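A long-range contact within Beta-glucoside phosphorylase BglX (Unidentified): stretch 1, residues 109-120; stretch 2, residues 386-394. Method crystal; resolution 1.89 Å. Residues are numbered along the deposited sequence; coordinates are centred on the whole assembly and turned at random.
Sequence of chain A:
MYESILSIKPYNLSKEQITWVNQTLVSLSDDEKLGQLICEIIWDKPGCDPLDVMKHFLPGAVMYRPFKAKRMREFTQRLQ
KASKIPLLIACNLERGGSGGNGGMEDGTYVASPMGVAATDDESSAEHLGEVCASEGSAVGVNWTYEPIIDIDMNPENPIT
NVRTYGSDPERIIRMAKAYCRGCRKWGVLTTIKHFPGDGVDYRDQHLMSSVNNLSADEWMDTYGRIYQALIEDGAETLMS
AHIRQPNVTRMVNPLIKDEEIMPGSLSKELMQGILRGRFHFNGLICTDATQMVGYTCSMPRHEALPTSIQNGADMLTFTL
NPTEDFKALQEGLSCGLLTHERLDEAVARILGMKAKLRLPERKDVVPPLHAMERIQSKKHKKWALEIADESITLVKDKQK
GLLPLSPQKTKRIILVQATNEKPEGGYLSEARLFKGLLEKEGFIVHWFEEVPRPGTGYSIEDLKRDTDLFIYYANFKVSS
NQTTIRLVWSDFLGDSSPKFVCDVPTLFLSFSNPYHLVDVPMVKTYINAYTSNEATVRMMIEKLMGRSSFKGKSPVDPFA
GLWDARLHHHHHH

Stretch 1 (109-120) YVASPMGVAATD
Stretch 2 386-394: EIADESITL

The touching residues are at least 268 positions apart in sequence, yet the two stretches bury 325 Å² between them, both sides summed. No hydrogen bond crosses the contact; the contact is packing, centred on Ile387 (82 Å² covered), with small side chains and backbone of stretch 1 around it. The helix starting at Pro113 and the helix that enters stretch 2 already formed and runs through Ser391 have axes that approach to 8.0 Å, with an angle of 64° between their N-to-C directions. Two CA pairs set the register: Val116 CA to Ile387 CA at 6.5 Å, and Thr119 CA to Ser391 CA at 4.6 Å. In stretch 2, residues 386-391 keep helical phi/psi (Ile387 -66/-41), Ile392 leaves helical geometry at -61/133, and Thr393 (-121/122) and Leu394 (-81/106) begin a strand that continues later in the chain.

Stretch 1 begins as an irregular segment. Val110 (-84/-70, chi1 t) places CG1 3.5 Å from Ile387 CD1, and the extended Ala111 (-169/157) directs its CB toward stretch 2, 3.9 Å from Ile387 CG2. Ile387, with chi1 m and chi2 t, thus meets both residues through apolar carbon.

Ser112 (-63/156, chi1 p) caps the helix: its OG accepts from Gly115 N at 3.2 Å, with an N-H...acceptor angle of 159°. Helical phi/psi follow from Pro113, whose ring is C-gamma exo, and the i to i+4 ladder includes Ala117 N to Pro113 O at 2.8 Å and Ala118 N to Met114 O at 2.8 Å.

Gly115 meets stretch 2 through its backbone, its O lying 3.2 Å from Ser391 CB. Val116 (chi1 t) points its CA-to-CB bond away, but its CG2 still comes within 4.2 Å of Ile387 CG2, adding a third apolar contact to that isoleucine.

Ala118 points toward stretch 2, its CB 3.5 Å from Ser391 O and 4.1 Å from Thr393 OG1. Ser391 (chi1 p) and Thr393 (chi1 m) are themselves linked, Thr393 OG1 donating to Ser391 O at 2.8 Å, so the methyl packs beside an already bonded pair.

Thr119 (chi1 p) has the largest covered area on stretch 1, 60 Å². Its OG1 donates to Val116 O at 2.7 Å and also bonds to a residue just beyond one of the stretches, while its CG2 packs 3.7 Å from Glu390 CB, 3.8 Å from Ile387 O and 3.9 Å from Ile387 CG2. Glu390 has chi1 m and chi2 m. Asp120 then leaves helical geometry with positive phi (51/30); its side chain (chi1 t) ends away from stretch 2.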

# COMPACT_ATOMS: atom_id res chain seq x y z
N TYR A 109 8.20 -4.65 -10.23
CA TYR A 109 8.10 -3.43 -9.43
C TYR A 109 7.98 -2.25 -10.39
O TYR A 109 8.96 -1.86 -11.04
CB TYR A 109 9.33 -3.29 -8.53
CG TYR A 109 9.27 -2.17 -7.50
CD1 TYR A 109 8.19 -1.30 -7.45
CD2 TYR A 109 10.30 -1.97 -6.60
CE1 TYR A 109 8.14 -0.28 -6.53
CE2 TYR A 109 10.26 -0.95 -5.66
CZ TYR A 109 9.16 -0.11 -5.64
OH TYR A 109 9.08 0.92 -4.73
N VAL A 110 6.78 -1.68 -10.50
CA VAL A 110 6.52 -0.58 -11.43
C VAL A 110 6.92 0.74 -10.78
O VAL A 110 7.89 1.38 -11.18
CB VAL A 110 5.04 -0.55 -11.85
CG1 VAL A 110 4.74 0.65 -12.75
CG2 VAL A 110 4.66 -1.86 -12.55
N ALA A 111 6.16 1.16 -9.77
CA ALA A 111 6.39 2.43 -9.11
C ALA A 111 5.55 2.49 -7.84
O ALA A 111 4.54 1.79 -7.72
CB ALA A 111 6.06 3.61 -10.02
N SER A 112 5.98 3.34 -6.91
CA SER A 112 5.09 3.71 -5.82
C SER A 112 3.89 4.46 -6.41
O SER A 112 3.98 5.03 -7.49
CB SER A 112 5.81 4.60 -4.80
OG SER A 112 6.18 5.85 -5.39
N PRO A 113 2.75 4.46 -5.70
CA PRO A 113 1.62 5.26 -6.18
C PRO A 113 1.95 6.74 -6.34
O PRO A 113 1.45 7.39 -7.28
CB PRO A 113 0.55 5.03 -5.11
CG PRO A 113 0.86 3.66 -4.59
CD PRO A 113 2.37 3.57 -4.60
N MET A 114 2.78 7.30 -5.46
CA MET A 114 3.07 8.72 -5.58
C MET A 114 3.89 9.00 -6.82
O MET A 114 3.69 10.03 -7.47
CB MET A 114 3.79 9.23 -4.33
CG MET A 114 4.01 10.72 -4.38
SD MET A 114 4.78 11.40 -2.92
CE MET A 114 3.39 11.37 -1.78
N GLY A 115 4.81 8.10 -7.17
CA GLY A 115 5.52 8.24 -8.43
C GLY A 115 4.58 8.26 -9.62
O GLY A 115 4.71 9.08 -10.52
N VAL A 116 3.61 7.34 -9.62
CA VAL A 116 2.55 7.38 -10.62
C VAL A 116 1.83 8.72 -10.60
O VAL A 116 1.52 9.29 -11.65
CB VAL A 116 1.57 6.22 -10.36
CG1 VAL A 116 0.29 6.38 -11.19
CG2 VAL A 116 2.26 4.90 -10.65
N ALA A 117 1.53 9.23 -9.40
CA ALA A 117 0.81 10.50 -9.31
C ALA A 117 1.64 11.65 -9.88
O ALA A 117 1.08 12.59 -10.46
CB ALA A 117 0.46 10.81 -7.85
N ALA A 118 2.96 11.59 -9.72
CA ALA A 118 3.83 12.64 -10.24
C ALA A 118 3.80 12.70 -11.77
O ALA A 118 4.09 13.77 -12.34
CB ALA A 118 5.25 12.43 -9.75
N THR A 119 3.48 11.60 -12.45
CA THR A 119 3.28 11.68 -13.90
C THR A 119 2.07 12.54 -14.25
O THR A 119 1.99 13.05 -15.37
CB THR A 119 3.10 10.29 -14.54
OG1 THR A 119 1.78 9.79 -14.28
CG2 THR A 119 4.14 9.28 -14.05
N ASP A 120 1.14 12.70 -13.30
CA ASP A 120 -0.14 13.38 -13.52
C ASP A 120 -0.88 12.84 -14.74
O ASP A 120 -1.64 13.56 -15.39
CB ASP A 120 0.03 14.89 -13.62
CG ASP A 120 -1.24 15.64 -13.26
OD1 ASP A 120 -2.06 15.10 -12.48
OD2 ASP A 120 -1.44 16.77 -13.76
N GLU A 386 8.54 3.96 -18.67
CA GLU A 386 7.80 5.16 -19.04
C GLU A 386 7.41 5.97 -17.80
O GLU A 386 7.51 7.20 -17.79
CB GLU A 386 6.55 4.78 -19.83
CG GLU A 386 6.85 4.09 -21.15
CD GLU A 386 5.59 3.63 -21.85
OE1 GLU A 386 4.49 3.74 -21.26
OE2 GLU A 386 5.70 3.15 -23.00
N ILE A 387 6.93 5.28 -16.76
CA ILE A 387 6.50 5.99 -15.56
C ILE A 387 7.69 6.66 -14.89
O ILE A 387 7.60 7.81 -14.44
CB ILE A 387 5.75 5.02 -14.62
CG1 ILE A 387 4.43 4.61 -15.29
CG2 ILE A 387 5.46 5.65 -13.28
CD1 ILE A 387 3.76 3.42 -14.67
N ALA A 388 8.84 5.98 -14.83
CA ALA A 388 10.02 6.64 -14.29
C ALA A 388 10.40 7.86 -15.12
O ALA A 388 10.69 8.93 -14.58
CB ALA A 388 11.18 5.65 -14.21
N ASP A 389 10.36 7.73 -16.45
CA ASP A 389 10.65 8.87 -17.31
C ASP A 389 9.72 10.04 -17.00
O ASP A 389 10.16 11.20 -16.97
CB ASP A 389 10.53 8.45 -18.78
CG ASP A 389 10.84 9.59 -19.74
OD1 ASP A 389 11.40 10.62 -19.32
OD2 ASP A 389 10.50 9.45 -20.93
N GLU A 390 8.44 9.76 -16.76
CA GLU A 390 7.48 10.84 -16.56
C GLU A 390 7.41 11.33 -15.12
O GLU A 390 6.89 12.43 -14.89
CB GLU A 390 6.07 10.38 -16.98
CG GLU A 390 5.93 9.96 -18.44
CD GLU A 390 6.04 11.12 -19.44
OE1 GLU A 390 5.82 12.30 -19.05
OE2 GLU A 390 6.35 10.86 -20.62
N SER A 391 7.92 10.57 -14.16
CA SER A 391 7.67 10.86 -12.75
C SER A 391 8.75 11.72 -12.10
O SER A 391 8.44 12.58 -11.27
CB SER A 391 7.52 9.56 -11.96
OG SER A 391 8.76 8.87 -11.85
N ILE A 392 10.02 11.51 -12.46
CA ILE A 392 11.11 12.11 -11.69
C ILE A 392 10.98 13.62 -11.74
O ILE A 392 10.78 14.22 -12.80
CB ILE A 392 12.47 11.61 -12.22
CG1 ILE A 392 12.54 10.10 -12.04
CG2 ILE A 392 13.62 12.30 -11.46
CD1 ILE A 392 13.82 9.46 -12.56
N THR A 393 11.10 14.26 -10.57
CA THR A 393 10.71 15.65 -10.38
C THR A 393 11.90 16.48 -9.93
O THR A 393 12.49 16.20 -8.89
CB THR A 393 9.58 15.76 -9.36
OG1 THR A 393 8.49 14.91 -9.74
CG2 THR A 393 9.10 17.20 -9.26
N LEU A 394 12.23 17.50 -10.72
CA LEU A 394 13.22 18.50 -10.31
C LEU A 394 12.54 19.51 -9.39
O LEU A 394 11.75 20.34 -9.86
CB LEU A 394 13.79 19.19 -11.55
CG LEU A 394 15.28 19.54 -11.65
CD1 LEU A 394 15.46 20.76 -12.57
CD2 LEU A 394 15.92 19.77 -10.31